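Local coordinates for protein acetylxylan esterase (Geobacillus stearothermophilus, PDB 5BN1) that removes acetyl groups from the xylose units of xylan and xylo-oligosaccharides, working as a doughnut-shaped octamer of SGNH-type serine esterase subunits, at residues S15-G20 / V56-I61; L10-S15 / V85-G90. The protein carries 1 engineered substitution. All coordinates share one frame; numbering follows the deposited sequence. Where two conformers were deposited one is given.

Interaction 1 (S15-G20 / V56-I61); sequences SITDCG and VVNKGI
Asn58 supplies the hydrogen bonds between the two segments. Its ND2 donates to Thr17 O at 2.8 Å, with an N-H...O angle of 153°. Thr17 O lies close to the amide plane of Asn58, but ND2 sits above the plane of the Thr17 carbonyl and not on a lone pair. A weak second bond runs from ND2 to Asp18 O at 3.3 Å, and Leu33 O is a further acceptor for this nitrogen. With CG anti to the backbone N (chi1 -172°), the amide reaches the end of helix 15-18. The other end of the amide turns back on its own chain: Asn58 OD1 accepts from Gly60 N at 2.8 Å, which makes an Asx turn. One amide thus shapes the Asn58-Gly60 turn and ties it to the short helix that begins with Ser15, the inferred nucleophile of this GDSL (SGNH) esterase, whose hydroxyl is hydrogen-bonded to His194. Thr17 and Gly60 pack closely. Thr17 CG2 touches Asn58 OD1 at 3.4 Å and Gly60 CA at 3.9 Å, while Thr17 OG1 bonds to Tyr37. Gly60 lets the backbones close to 3.9 Å between its CA and that of Asp18; a CB there would clash with the helix backbone. The Asp18 side chain packs against the Gly60 carbonyl, and its OD2, salt-bridged to Arg23, is 3.5 Å from Ile61 CA.

Interaction 2 (L10-S15 / V85-G90); sequences LFIGDS and VSIMIG
Ile12 CG2 fits against Val85 CG1 and Ile87 CG1 of the adjoining strand, at 4.3 Å and 4.0 Å. The Ile12 and Ile87 side chains run alongside each other in the same direction. Leu10 CD2 extends the same apolar face as it meets Val85 CG1. Helix 66-78 covers this face, with Val77 packing on Ile12 and Trp73 on Ile87. On the other face, the Phe11 ring leans on Ser86. Its CD1 is 3.6 Å from Ser86 CB, and the contact is oblique. Water 1 sits at the ring edge, in plane, where it donates to Ile12 O and is hydrogen-bonded to Ser86 OG. Strands 10-13 and 85-88 are parallel neighbours in the central sheet of the alpha/beta SGNH fold, and Gly13-Asp14-Ser15 is the GDS of the GDSL motif. Ser86 N donates to Leu10 O, Ile12 N to Ser86 O and Met88 N to Ile12 O. Gly13 CA comes within 3.2 Å of Met88 O, where a CB would clash. After Gly13 and Met88 the chains diverge. Water 3 bridges them, accepting from Asp14 N and donating to Met88 O at 2.7 Å. Ile89 CD1 fills the hollow beside the Gly13-Asp14 peptide, 4.1 Å from Asp14 N. Water 2 is hydrogen-bonded to Asp14 OD2 and accepts from Gly90 N. The Asp14 carboxylate turns back over its own chain (chi1 58°), and OD1 caps Ile16 N.

In the fold
The centres of the two interactions are about 7 Å apart, and both reach the same parallel sheet. Strand 8-13 lies between strands 55-58 and 84-88. Its Phe11 backbone probably hydrogen-bonds to Val57 and Lys59, while interaction 2 forms on its other edge. Strand 8-13 runs almost directly into helix 15-18, so both interactions include Ser15. Along the chain, the order is 10-15, 15-20, 56-61, then 85-90. Interaction 1 therefore closes within the longer span of interaction 2. Together they bring the C-terminal ends of three adjacent strands to the inferred nucleophile. The inferred transition-state stabilizers Gly63 and Asn92 follow shortly after 56-61 and 85-90.

Interaction 1 (S15-G20 / V56-I61)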
# COMPACT_ATOMS: atom_id res chain seq x y z
N SER A 15 7.77 -13.51 21.36
CA SER A 15 7.24 -12.17 21.04
C SER A 15 7.36 -11.16 22.14
O SER A 15 7.50 -9.96 21.88
CB SER A 15 5.75 -12.20 20.67
OG SER A 15 5.00 -12.81 21.74
N ILE A 16 7.35 -11.56 23.38
CA ILE A 16 7.41 -10.63 24.54
C ILE A 16 8.74 -9.91 24.46
O ILE A 16 8.85 -8.76 24.87
CB ILE A 16 7.13 -11.35 25.88
CG1 ILE A 16 5.82 -12.12 25.83
CG2 ILE A 16 7.15 -10.31 27.02
CD1 ILE A 16 4.60 -11.36 25.45
N THR A 17 9.78 -10.65 24.07
CA THR A 17 11.11 -10.15 23.90
C THR A 17 11.23 -9.36 22.58
O THR A 17 11.72 -8.22 22.58
CB THR A 17 12.19 -11.27 24.08
OG1 THR A 17 12.00 -11.78 25.38
CG2 THR A 17 13.60 -10.69 23.91
N ASP A 18 10.83 -9.98 21.48
CA ASP A 18 10.87 -9.45 20.10
C ASP A 18 10.32 -8.01 20.01
O ASP A 18 11.06 -7.04 19.79
CB ASP A 18 10.13 -10.46 19.23
CG ASP A 18 10.13 -10.12 17.74
OD1 ASP A 18 10.44 -8.99 17.40
OD2 ASP A 18 9.83 -11.01 16.93
N CYS A 19 8.99 -7.93 20.28
CA CYS A 19 8.28 -6.65 20.26
C CYS A 19 8.61 -5.88 18.95
O CYS A 19 8.77 -4.66 19.03
CB CYS A 19 8.52 -5.82 21.41
SG CYS A 19 7.74 -6.52 22.87
N GLY A 20 8.72 -6.54 17.83
CA GLY A 20 9.07 -5.78 16.59
C GLY A 20 10.48 -5.30 16.42
O GLY A 20 10.74 -4.35 15.64
N VAL A 56 23.41 -3.42 23.89
CA VAL A 56 22.24 -4.33 23.97
C VAL A 56 21.79 -4.77 22.64
O VAL A 56 21.69 -4.01 21.67
CB VAL A 56 21.12 -3.70 24.81
CG1 VAL A 56 19.90 -4.64 24.92
CG2 VAL A 56 21.58 -3.29 26.16
N VAL A 57 21.50 -6.10 22.51
CA VAL A 57 21.05 -6.75 21.31
C VAL A 57 19.72 -7.53 21.66
O VAL A 57 19.65 -8.12 22.73
CB VAL A 57 22.09 -7.79 20.79
CG1 VAL A 57 21.67 -8.33 19.47
CG2 VAL A 57 23.48 -7.17 20.69
N ASN A 58 18.73 -7.42 20.78
CA ASN A 58 17.48 -8.13 20.93
C ASN A 58 17.32 -9.15 19.90
O ASN A 58 17.20 -8.94 18.69
CB ASN A 58 16.32 -7.11 20.86
CG ASN A 58 14.98 -7.77 21.20
OD1 ASN A 58 14.83 -8.99 21.19
ND2 ASN A 58 13.95 -6.93 21.41
N LYS A 59 17.38 -10.43 20.33
CA LYS A 59 17.22 -11.59 19.49
C LYS A 59 15.91 -12.35 19.67
O LYS A 59 15.75 -13.52 19.29
CB LYS A 59 18.45 -12.57 19.60
CG LYS A 59 19.70 -11.91 19.02
CD LYS A 59 19.69 -11.79 17.57
CE LYS A 59 21.09 -11.45 16.99
NZ LYS A 59 21.09 -11.43 15.51
N GLY A 60 14.91 -11.65 20.22
CA GLY A 60 13.58 -12.24 20.36
C GLY A 60 12.97 -12.59 19.03
O GLY A 60 13.19 -11.79 18.03
N ILE A 61 12.21 -13.69 18.93
CA ILE A 61 11.46 -13.99 17.76
C ILE A 61 10.07 -14.46 18.14
O ILE A 61 9.89 -15.45 18.83
CB ILE A 61 12.18 -15.02 16.90
CG1 ILE A 61 13.47 -14.44 16.44
CG2 ILE A 61 11.36 -15.44 15.71
CD1 ILE A 61 14.23 -15.25 15.46

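Interaction 2 (L10-S15 / V85-G90)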
# COMPACT_ATOMS: atom_id res chain seq x y z
N LEU A 10 22.56 -9.46 25.71
CA LEU A 10 21.80 -9.99 24.64
C LEU A 10 20.56 -10.59 25.24
O LEU A 10 20.60 -11.43 26.14
CB LEU A 10 22.54 -11.04 23.82
CG LEU A 10 21.88 -11.69 22.65
CD1 LEU A 10 22.95 -12.13 21.66
CD2 LEU A 10 21.11 -12.94 23.03
N PHE A 11 19.36 -10.21 24.72
CA PHE A 11 18.07 -10.74 25.15
C PHE A 11 17.57 -11.66 24.08
O PHE A 11 17.63 -11.42 22.87
CB PHE A 11 17.04 -9.60 25.32
CG PHE A 11 17.28 -8.70 26.47
CD1 PHE A 11 16.63 -8.91 27.63
CD2 PHE A 11 18.06 -7.52 26.31
CE1 PHE A 11 16.76 -8.08 28.73
CE2 PHE A 11 18.17 -6.66 27.37
CZ PHE A 11 17.56 -6.91 28.57
N ILE A 12 17.04 -12.81 24.56
CA ILE A 12 16.49 -13.79 23.67
C ILE A 12 15.18 -14.36 24.29
O ILE A 12 14.98 -14.38 25.50
CB ILE A 12 17.48 -14.86 23.18
CG1 ILE A 12 16.98 -15.60 21.94
CG2 ILE A 12 17.86 -15.76 24.35
CD1 ILE A 12 18.02 -16.46 21.19
N GLY A 13 14.24 -14.70 23.40
CA GLY A 13 12.97 -15.14 23.79
C GLY A 13 12.02 -15.11 22.59
O GLY A 13 12.40 -15.24 21.45
N ASP A 14 10.72 -14.97 22.96
CA ASP A 14 9.57 -15.00 22.01
C ASP A 14 9.06 -13.58 21.69
O ASP A 14 9.80 -12.66 21.81
CB ASP A 14 8.55 -15.96 22.58
CG ASP A 14 8.10 -15.59 23.92
OD1 ASP A 14 8.08 -14.39 24.27
OD2 ASP A 14 7.81 -16.48 24.74
N SER A 15 7.77 -13.51 21.36
CA SER A 15 7.24 -12.17 21.04
C SER A 15 7.36 -11.16 22.14
O SER A 15 7.50 -9.96 21.88
CB SER A 15 5.75 -12.20 20.67
OG SER A 15 5.00 -12.81 21.74
N VAL A 85 23.64 -13.00 28.80
CA VAL A 85 22.50 -13.51 28.04
C VAL A 85 21.31 -13.64 28.95
O VAL A 85 21.27 -14.28 29.97
CB VAL A 85 22.78 -14.90 27.38
CG1 VAL A 85 21.56 -15.43 26.59
CG2 VAL A 85 23.92 -14.81 26.44
N SER A 86 20.22 -12.94 28.55
CA SER A 86 18.91 -12.95 29.21
C SER A 86 17.95 -13.81 28.35
O SER A 86 17.85 -13.62 27.14
CB SER A 86 18.27 -11.56 29.37
OG SER A 86 17.05 -11.62 30.01
N ILE A 87 17.38 -14.81 29.00
CA ILE A 87 16.47 -15.77 28.36
C ILE A 87 15.12 -15.64 29.02
O ILE A 87 14.93 -15.78 30.21
CB ILE A 87 16.95 -17.26 28.49
CG1 ILE A 87 18.40 -17.30 28.00
CG2 ILE A 87 15.99 -18.17 27.77
CD1 ILE A 87 19.05 -18.63 28.47
N MET A 88 14.04 -15.48 28.18
CA MET A 88 12.64 -15.58 28.64
C MET A 88 11.90 -16.38 27.60
O MET A 88 11.55 -15.98 26.50
CB MET A 88 11.91 -14.24 28.86
CG MET A 88 10.55 -14.47 29.46
SD MET A 88 9.78 -13.03 30.25
CE MET A 88 9.92 -11.85 28.93
N ILE A 89 11.69 -17.67 27.99
CA ILE A 89 11.07 -18.65 27.08
C ILE A 89 10.23 -19.62 27.88
O ILE A 89 10.43 -19.86 29.09
CB ILE A 89 12.12 -19.38 26.25
CG1 ILE A 89 11.57 -19.98 24.94
CG2 ILE A 89 12.88 -20.42 27.16
CD1 ILE A 89 11.30 -18.91 23.87
N GLY A 90 9.17 -20.10 27.23
CA GLY A 90 8.18 -21.05 27.86
C GLY A 90 6.74 -20.70 27.63
O GLY A 90 5.90 -21.55 27.72
O HOH W 1 15.17 -12.17 27.86
O HOH W 2 8.01 -19.19 24.61
O HOH W 3 10.25 -13.76 25.77